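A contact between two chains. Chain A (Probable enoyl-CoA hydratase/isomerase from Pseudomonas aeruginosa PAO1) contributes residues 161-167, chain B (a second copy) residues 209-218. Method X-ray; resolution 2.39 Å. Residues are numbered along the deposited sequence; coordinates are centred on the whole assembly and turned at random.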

# COMPACT_ATOMS: atom_id res chain seq x y z
N ALA A 161 1.41 -4.16 -10.24
CA ALA A 161 0.24 -3.86 -11.06
C ALA A 161 0.63 -3.55 -12.50
O ALA A 161 -0.13 -3.87 -13.42
N LYS A 162 1.80 -2.95 -12.72
CA LYS A 162 2.22 -2.64 -14.08
C LYS A 162 2.76 -3.87 -14.80
O LYS A 162 2.68 -3.94 -16.03
N ARG A 163 3.31 -4.84 -14.07
CA ARG A 163 3.69 -6.10 -14.70
C ARG A 163 2.46 -6.83 -15.24
O ARG A 163 2.48 -7.35 -16.36
N LEU A 164 1.38 -6.86 -14.46
CA LEU A 164 0.18 -7.56 -14.88
C LEU A 164 -0.51 -6.85 -16.04
O LEU A 164 -1.05 -7.49 -16.94
N LEU A 165 -0.49 -5.51 -16.03
CA LEU A 165 -1.18 -4.76 -17.08
C LEU A 165 -0.37 -4.70 -18.37
O LEU A 165 -0.92 -4.85 -19.46
N PHE A 166 0.94 -4.48 -18.27
CA PHE A 166 1.75 -4.25 -19.46
C PHE A 166 2.23 -5.54 -20.11
O PHE A 166 2.38 -5.59 -21.34
N LEU A 167 2.48 -6.59 -19.33
CA LEU A 167 2.84 -7.87 -19.90
C LEU A 167 1.58 -8.66 -20.25
O LEU A 167 0.54 -8.53 -19.59
N ALA B 209 -1.53 2.44 -25.44
CA ALA B 209 -2.39 2.01 -24.34
C ALA B 209 -1.66 2.09 -23.01
O ALA B 209 -2.26 2.43 -21.99
N PHE B 210 -0.36 1.78 -23.01
CA PHE B 210 0.42 1.89 -21.78
C PHE B 210 0.45 3.33 -21.28
O PHE B 210 0.38 3.58 -20.07
N ALA B 211 0.55 4.29 -22.21
CA ALA B 211 0.60 5.70 -21.82
C ALA B 211 -0.69 6.12 -21.12
O ALA B 211 -0.65 6.75 -20.07
N GLN B 212 -1.84 5.76 -21.71
CA GLN B 212 -3.11 6.07 -21.06
C GLN B 212 -3.25 5.32 -19.74
O GLN B 212 -3.72 5.89 -18.75
N THR B 213 -2.84 4.05 -19.71
CA THR B 213 -2.91 3.28 -18.48
C THR B 213 -2.01 3.86 -17.40
O THR B 213 -2.39 3.94 -16.23
N LYS B 214 -0.80 4.29 -17.78
CA LYS B 214 0.12 4.85 -16.80
C LYS B 214 -0.42 6.16 -16.22
O LYS B 214 -0.23 6.45 -15.04
N ARG B 215 -1.12 6.95 -17.04
CA ARG B 215 -1.75 8.16 -16.53
C ARG B 215 -2.92 7.84 -15.61
O ARG B 215 -3.16 8.56 -14.64
N LEU B 216 -3.65 6.76 -15.89
CA LEU B 216 -4.78 6.39 -15.05
C LEU B 216 -4.31 5.86 -13.70
O LEU B 216 -4.91 6.17 -12.66
N LEU B 217 -3.25 5.04 -13.70
CA LEU B 217 -2.68 4.57 -12.44
C LEU B 217 -2.30 5.73 -11.55
O LEU B 217 -2.62 5.75 -10.35
N ARG B 218 -1.62 6.73 -12.12
CA ARG B 218 -1.14 7.86 -11.33
C ARG B 218 -2.30 8.73 -10.86
O ARG B 218 -2.39 9.08 -9.68

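Two helices from two copies of the same enoyl-CoA hydratase/isomerase family protein meet here in a predominantly apolar contact, made mainly by side chains, running roughly antiparallel and joined by an oblique pair of phenylalanine rings with an aliphatic patch beside it. It illustrates a general principle: helices whose axes stay well apart can still pack closely if long or bulky side chains bridge the space. The axes approach no nearer than 11.3 Å, with 150° between their N-to-C directions, and the two stretches together bury 407 Å². Backbone amides are hydrogen-bonded within each helix, as in Phe A166 N to Lys A162 O at 2.9 Å and Lys B214 N to Phe B210 O at 2.7 Å; no hydrogen bond crosses the contact, which rests mainly on side-chain packing.

The aromatic pair lies where the backbones come together most closely, with the CA atoms of Phe A166 and Phe B210 6.7 Å apart. Neither CA-to-CB bond aims straight across; both point sideways, and both residues take the m rotamer at chi1, with chi2 of -13° and -19°. The rings then meet at an intermediate tilt, their planes at 36° and their centroids 4.6 Å apart. Each ring has the CG of the other over one face, and the closest approach is 3.5 Å, from Phe A166 CD1 to Phe B210 CD1. The CB of Phe B210 also sits 4.2 Å from the centroid of the Phe A166 ring, only 21° off the ring normal, so a CH-pi contact reinforces the pair.

Phe A166 is the residue most covered by the opposing stretch, and its edge is used as well as its face. Near the ring plane, CE1 of Phe A166 lies 3.6 Å from CG2 of Thr B213, while its CZ comes within 4.5 Å of CB of Lys B214. Thr B213 points toward chain A with chi1 at -72° (m), presenting its methyl to the contact; its hydroxyl is hydrogen-bonded elsewhere in the structure.

One helical turn along chain B, the aliphatic patch takes over. Leu A165 and Leu B217 both point toward the opposite stretch and share the same rotamer, m then t. CD1 of Leu A165 rests 3.9 Å from CG2 of Thr B213 and 4.1 Å from CD2 of Leu B217, touching two residues four positions apart on one helix.

Lysine shows how a charged residue can serve such a surface through its carbon chain. The CA-to-CB bond of Lys A162 points sideways, but the extended m, t, t, t side chain comes nearer farther out, and its CG lies 3.7 Å from CD1 of Leu B217. Lys B214, t throughout, contributes its CB beside the Phe A166 ring. Both ammonium groups are hydrogen-bonded elsewhere in the structure; toward this contact Lys A162 turns its aliphatic chain and Lys B214 its CB.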

# COMPACT_ATOMS: atom_id res chain seq x y z
CB ALA A 161 -0.53 -2.68 -10.46
CB LYS A 162 3.27 -1.53 -14.07
CG LYS A 162 2.74 -0.20 -13.56
CD LYS A 162 3.84 0.84 -13.45
CE LYS A 162 3.32 2.13 -12.84
NZ LYS A 162 4.42 3.10 -12.61
CB ARG A 163 4.44 -6.99 -13.70
CG ARG A 163 5.87 -6.57 -13.43
CD ARG A 163 6.61 -7.59 -12.59
NE ARG A 163 7.95 -7.12 -12.24
CZ ARG A 163 9.04 -7.33 -12.97
NH1 ARG A 163 8.95 -8.01 -14.11
NH2 ARG A 163 10.21 -6.86 -12.57
CB LEU A 164 -0.78 -7.71 -13.70
CG LEU A 164 -2.10 -8.43 -13.98
CD1 LEU A 164 -1.82 -9.81 -14.57
CD2 LEU A 164 -2.93 -8.54 -12.72
CB LEU A 165 -1.51 -3.36 -16.58
CG LEU A 165 -2.69 -3.24 -15.62
CD1 LEU A 165 -2.65 -1.91 -14.88
CD2 LEU A 165 -4.01 -3.40 -16.37
CB PHE A 166 2.95 -3.36 -19.14
CG PHE A 166 2.58 -1.96 -18.71
CD1 PHE A 166 1.29 -1.49 -18.88
CD2 PHE A 166 3.52 -1.13 -18.13
CE1 PHE A 166 0.94 -0.21 -18.48
CE2 PHE A 166 3.18 0.15 -17.73
CZ PHE A 166 1.89 0.61 -17.91
CB LEU A 167 3.70 -8.68 -18.93
CG LEU A 167 4.97 -7.99 -18.45
CD1 LEU A 167 5.79 -8.93 -17.58
CD2 LEU A 167 5.79 -7.49 -19.63
CB ALA B 209 -2.89 0.59 -24.60
CB PHE B 210 1.85 1.37 -22.00
CG PHE B 210 1.92 -0.07 -22.44
CD1 PHE B 210 0.86 -0.93 -22.26
CD2 PHE B 210 3.08 -0.55 -23.04
CE1 PHE B 210 0.94 -2.25 -22.68
CE2 PHE B 210 3.16 -1.87 -23.45
CZ PHE B 210 2.09 -2.72 -23.27
CB ALA B 211 0.86 6.57 -23.05
CB GLN B 212 -4.27 5.73 -22.00
CG GLN B 212 -4.34 6.59 -23.24
CD GLN B 212 -5.51 6.22 -24.13
OE1 GLN B 212 -5.67 5.07 -24.53
NE2 GLN B 212 -6.35 7.20 -24.44
CB THR B 213 -2.54 1.82 -18.75
OG1 THR B 213 -3.60 1.19 -19.48
CG2 THR B 213 -2.31 1.06 -17.45
CB LYS B 214 1.50 5.07 -17.43
CG LYS B 214 2.56 5.54 -16.45
CD LYS B 214 3.95 5.49 -17.06
CE LYS B 214 4.98 6.09 -16.12
NZ LYS B 214 6.37 5.92 -16.63
CB ARG B 215 -2.22 9.04 -17.69
CG ARG B 215 -1.17 9.98 -18.25
CD ARG B 215 -1.76 10.91 -19.29
NE ARG B 215 -1.94 10.26 -20.58
CZ ARG B 215 -1.30 10.61 -21.69
NH1 ARG B 215 -0.45 11.63 -21.67
NH2 ARG B 215 -1.52 9.96 -22.82
CB LEU B 216 -5.66 5.36 -15.76
CG LEU B 216 -6.51 5.90 -16.91
CD1 LEU B 216 -7.09 4.75 -17.72
CD2 LEU B 216 -7.63 6.79 -16.38
CB LEU B 217 -1.46 3.69 -12.72
CG LEU B 217 -1.64 2.33 -13.38
CD1 LEU B 217 -0.33 1.86 -13.98
CD2 LEU B 217 -2.14 1.32 -12.36
CB ARG B 218 -0.14 8.67 -12.16
CG ARG B 218 0.53 9.81 -11.42
CD ARG B 218 1.68 10.39 -12.25
NE ARG B 218 1.24 10.83 -13.58
CZ ARG B 218 1.48 10.17 -14.70
NH1 ARG B 218 2.16 9.03 -14.68
NH2 ARG B 218 1.04 10.65 -15.86